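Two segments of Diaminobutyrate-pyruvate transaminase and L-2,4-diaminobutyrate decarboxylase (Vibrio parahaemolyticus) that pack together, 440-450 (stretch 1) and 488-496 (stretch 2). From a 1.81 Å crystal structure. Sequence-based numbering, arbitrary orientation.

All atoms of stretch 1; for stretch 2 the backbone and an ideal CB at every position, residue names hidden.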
# COMPACT_ATOMS: atom_id res chain seq x y z
N GLU A 440 6.45 -4.65 -37.12
CA GLU A 440 7.83 -4.27 -36.85
C GLU A 440 7.94 -2.77 -36.66
O GLU A 440 8.60 -2.32 -35.72
CB GLU A 440 8.74 -4.74 -37.99
CG GLU A 440 10.21 -4.44 -37.77
CD GLU A 440 11.00 -4.32 -39.06
OE1 GLU A 440 10.64 -4.98 -40.06
OE2 GLU A 440 11.98 -3.55 -39.08
N LEU A 441 7.28 -2.02 -37.54
CA LEU A 441 7.33 -0.56 -37.55
C LEU A 441 6.74 0.01 -36.28
O LEU A 441 7.36 0.82 -35.60
CB LEU A 441 6.61 0.00 -38.79
CG LEU A 441 6.24 1.49 -38.80
CD1 LEU A 441 7.51 2.34 -38.82
CD2 LEU A 441 5.31 1.86 -39.95
N ASN A 442 5.55 -0.46 -35.92
CA ASN A 442 4.88 0.06 -34.72
C ASN A 442 5.54 -0.33 -33.40
O ASN A 442 5.58 0.46 -32.45
CB ASN A 442 3.38 -0.27 -34.75
CG ASN A 442 2.65 0.55 -35.77
OD1 ASN A 442 2.24 1.69 -35.50
ND2 ASN A 442 2.46 -0.02 -36.97
N LYS A 443 6.10 -1.53 -33.34
CA LYS A 443 6.95 -1.88 -32.19
C LYS A 443 8.15 -0.95 -32.03
O LYS A 443 8.44 -0.47 -30.93
CB LYS A 443 7.42 -3.33 -32.28
CG LYS A 443 6.35 -4.29 -31.84
CD LYS A 443 6.97 -5.47 -31.10
CE LYS A 443 7.01 -6.68 -31.99
NZ LYS A 443 5.66 -7.02 -32.54
N ALA A 444 8.85 -0.70 -33.13
CA ALA A 444 10.06 0.08 -33.08
C ALA A 444 9.71 1.54 -32.73
O ALA A 444 10.36 2.14 -31.88
CB ALA A 444 10.82 -0.04 -34.38
N LEU A 445 8.66 2.09 -33.34
CA LEU A 445 8.35 3.48 -33.05
C LEU A 445 7.89 3.68 -31.60
O LEU A 445 8.24 4.69 -30.98
CB LEU A 445 7.41 4.10 -34.09
CG LEU A 445 5.91 4.05 -34.03
CD1 LEU A 445 5.41 5.01 -32.93
CD2 LEU A 445 5.39 4.46 -35.41
N ARG A 446 7.17 2.71 -31.03
CA ARG A 446 6.80 2.84 -29.63
C ARG A 446 8.00 2.92 -28.68
O ARG A 446 8.06 3.80 -27.83
CB ARG A 446 5.83 1.76 -29.18
CG ARG A 446 5.31 2.08 -27.81
CD ARG A 446 5.45 0.89 -26.98
NE ARG A 446 5.87 1.13 -25.60
CZ ARG A 446 6.88 0.48 -25.04
NH1 ARG A 446 7.58 -0.41 -25.74
NH2 ARG A 446 7.20 0.73 -23.78
N LEU A 447 8.95 1.99 -28.83
CA LEU A 447 10.14 1.99 -27.99
C LEU A 447 11.05 3.22 -28.23
O LEU A 447 11.56 3.83 -27.28
CB LEU A 447 10.92 0.69 -28.20
CG LEU A 447 12.30 0.65 -27.52
CD1 LEU A 447 12.07 0.69 -26.01
CD2 LEU A 447 13.09 -0.60 -27.94
N GLU A 448 11.24 3.59 -29.49
CA GLU A 448 12.00 4.80 -29.83
C GLU A 448 11.37 6.09 -29.30
O GLU A 448 12.08 6.95 -28.79
CB GLU A 448 12.17 4.91 -31.35
CG GLU A 448 13.21 3.97 -31.87
CD GLU A 448 14.46 4.08 -31.05
OE1 GLU A 448 15.04 5.20 -31.02
OE2 GLU A 448 14.83 3.07 -30.41
N ALA A 449 10.05 6.22 -29.39
CA ALA A 449 9.39 7.40 -28.83
C ALA A 449 9.63 7.47 -27.32
O ALA A 449 9.91 8.55 -26.78
CB ALA A 449 7.88 7.40 -29.16
N LEU A 450 9.56 6.32 -26.64
CA LEU A 450 9.85 6.26 -25.20
C LEU A 450 11.31 6.64 -24.84
O LEU A 450 11.56 7.52 -24.00
CB LEU A 450 9.52 4.85 -24.67
CG LEU A 450 9.99 4.55 -23.23
CD1 LEU A 450 9.34 5.47 -22.28
CD2 LEU A 450 9.65 3.13 -22.85
N UNK A 488 4.22 13.98 -34.45
CA UNK A 488 5.45 13.48 -33.81
C UNK A 488 5.62 12.01 -34.11
O UNK A 488 6.73 11.57 -34.41
CB UNK A 488 5.42 13.71 -32.30
N UNK A 489 4.53 11.25 -34.00
CA UNK A 489 4.56 9.83 -34.30
C UNK A 489 4.83 9.53 -35.78
O UNK A 489 5.60 8.62 -36.11
CB UNK A 489 3.23 9.19 -33.88
N UNK A 490 4.17 10.28 -36.66
CA UNK A 490 4.42 10.13 -38.08
C UNK A 490 5.88 10.39 -38.44
O UNK A 490 6.50 9.63 -39.16
CB UNK A 490 3.51 11.07 -38.87
N UNK A 491 6.44 11.46 -37.91
CA UNK A 491 7.84 11.77 -38.21
C UNK A 491 8.78 10.65 -37.76
O UNK A 491 9.69 10.30 -38.49
CB UNK A 491 8.24 13.09 -37.54
N UNK A 492 8.51 10.03 -36.60
CA UNK A 492 9.28 8.86 -36.18
C UNK A 492 9.13 7.72 -37.19
O UNK A 492 10.12 7.10 -37.61
CB UNK A 492 8.83 8.40 -34.79
N UNK A 493 7.88 7.45 -37.58
CA UNK A 493 7.55 6.42 -38.57
C UNK A 493 8.25 6.62 -39.91
O UNK A 493 8.74 5.66 -40.50
CB UNK A 493 6.04 6.39 -38.79
N UNK A 494 8.32 7.87 -40.37
CA UNK A 494 8.98 8.23 -41.64
C UNK A 494 10.47 7.81 -41.62
O UNK A 494 11.07 7.45 -42.65
CB UNK A 494 8.86 9.73 -41.89
N UNK A 495 11.05 7.84 -40.43
CA UNK A 495 12.44 7.57 -40.27
C UNK A 495 12.75 6.09 -40.05
O UNK A 495 13.91 5.69 -40.08
CB UNK A 495 12.98 8.40 -39.10
N UNK A 496 11.71 5.30 -39.85
CA UNK A 496 11.83 3.88 -39.53
C UNK A 496 11.41 3.00 -40.67
O UNK A 496 11.71 1.81 -40.65
CB UNK A 496 11.00 3.54 -38.29

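The helices cross at 119° between their N-to-C directions, with axes 9.7 Å apart at closest approach, and the face that stretch 1 offers is Leu 441, Ala 444, Leu 445 and Ala 449, all apolar. The rule for the facing positions is shape rather than charge.

Position 488 has helical backbone angles and a CB with nothing of stretch 1 within 5.5 Å. Almost any helix-tolerant residue would do; it is Lys 488, its amine bonded elsewhere in the structure.

At 489 CA-to-CB points sideways, and the ideal CB lies 4.8 Å from CD1 of Leu 445. That gap suits an aliphatic chain with a carbon to spare: valine, isoleucine or leucine. The residue is Ile 489, m at chi1, and its CG2 closes on Leu 445 CD1 at 3.6 Å.

Positions 490, whose CB points away, and 491, out of reach, find no partner in stretch 1. Polar or flexible residues are equally plausible; they are Asn 490 and Met 491, the latter present as selenomethionine.

Position 492 is nearest Leu 445 in backbone register, with CA atoms 6.3 Å apart, and its CB points toward stretch 1. The ideal CB stands 4.6 Å from Leu 445 CB, and the small side chain of Ala 449 one turn on leaves room for a longer apolar chain, such as leucine or methionine. Leu 492 takes it with chi1 m and chi2 t, which brings its CD1 to 3.5 Å from Ala 449 CB.

Position 493 is tighter. CA-to-CB points sideways, yet the ideal CB already sits 3.9 Å from Leu 445 CD2 and 4.3 Å from Leu 441 CD1, so a small residue makes contact without reaching. Alanine fits well, and Ala 493 simply fills the place beside the two leucines.

Positions 494 and 495 have no atom of stretch 1 within 5.5 Å of their ideal CB atoms. They are Val 494 and Glu 495.

At 496 phi is -109° and CB points toward stretch 1, with the ideal CB 3.7 Å from Leu 441 CD1 and 5.3 Å from Ala 444 CB. A branched or long aliphatic could extend over the alanine. Leu 496 does so: its CB packs on Leu 441 CD1 at 3.7 Å, while its CD1 lies 3.6 Å from Leu 445 CB and 4.2 Å from Ala 444 CB. A water donates to Leu 496 O at 3.1 Å and, weakly, to Glu 440 OE2 at 3.5 Å, the one polar link across this contact.

Stretch 2 (488-496) KINMLAVEL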
# COMPACT_ATOMS: atom_id res chain seq x y z
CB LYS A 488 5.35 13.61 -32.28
CG LYS A 488 5.44 15.01 -31.76
CD LYS A 488 5.35 15.00 -30.25
CE LYS A 488 4.52 16.15 -29.73
NZ LYS A 488 5.24 17.42 -29.65
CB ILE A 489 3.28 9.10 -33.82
CG1 ILE A 489 3.16 9.18 -32.29
CG2 ILE A 489 3.30 7.62 -34.29
CD1 ILE A 489 1.77 8.88 -31.77
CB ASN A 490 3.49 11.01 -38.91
CG ASN A 490 3.67 10.79 -40.39
OD1 ASN A 490 3.55 9.66 -40.86
ND2 ASN A 490 4.02 11.84 -41.11
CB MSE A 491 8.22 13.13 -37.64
CG MSE A 491 7.34 14.25 -38.19
SE MSE A 491 7.25 14.32 -40.18
CE MSE A 491 9.06 14.24 -40.52
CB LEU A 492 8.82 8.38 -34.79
CG LEU A 492 9.38 9.11 -33.59
CD1 LEU A 492 8.79 8.52 -32.32
CD2 LEU A 492 10.93 9.03 -33.52
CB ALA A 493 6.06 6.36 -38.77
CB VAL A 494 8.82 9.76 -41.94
CG1 VAL A 494 9.82 10.25 -42.96
CG2 VAL A 494 7.40 10.07 -42.41
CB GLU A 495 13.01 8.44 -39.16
CG GLU A 495 13.12 9.96 -39.53
CD GLU A 495 13.89 10.25 -40.83
OE1 GLU A 495 14.94 9.63 -41.07
OE2 GLU A 495 13.44 11.10 -41.63
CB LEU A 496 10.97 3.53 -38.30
CG LEU A 496 11.52 4.09 -37.00
CD1 LEU A 496 10.49 3.89 -35.91
CD2 LEU A 496 12.85 3.47 -36.63
O HOH W 1 10.49 -0.42 -38.85
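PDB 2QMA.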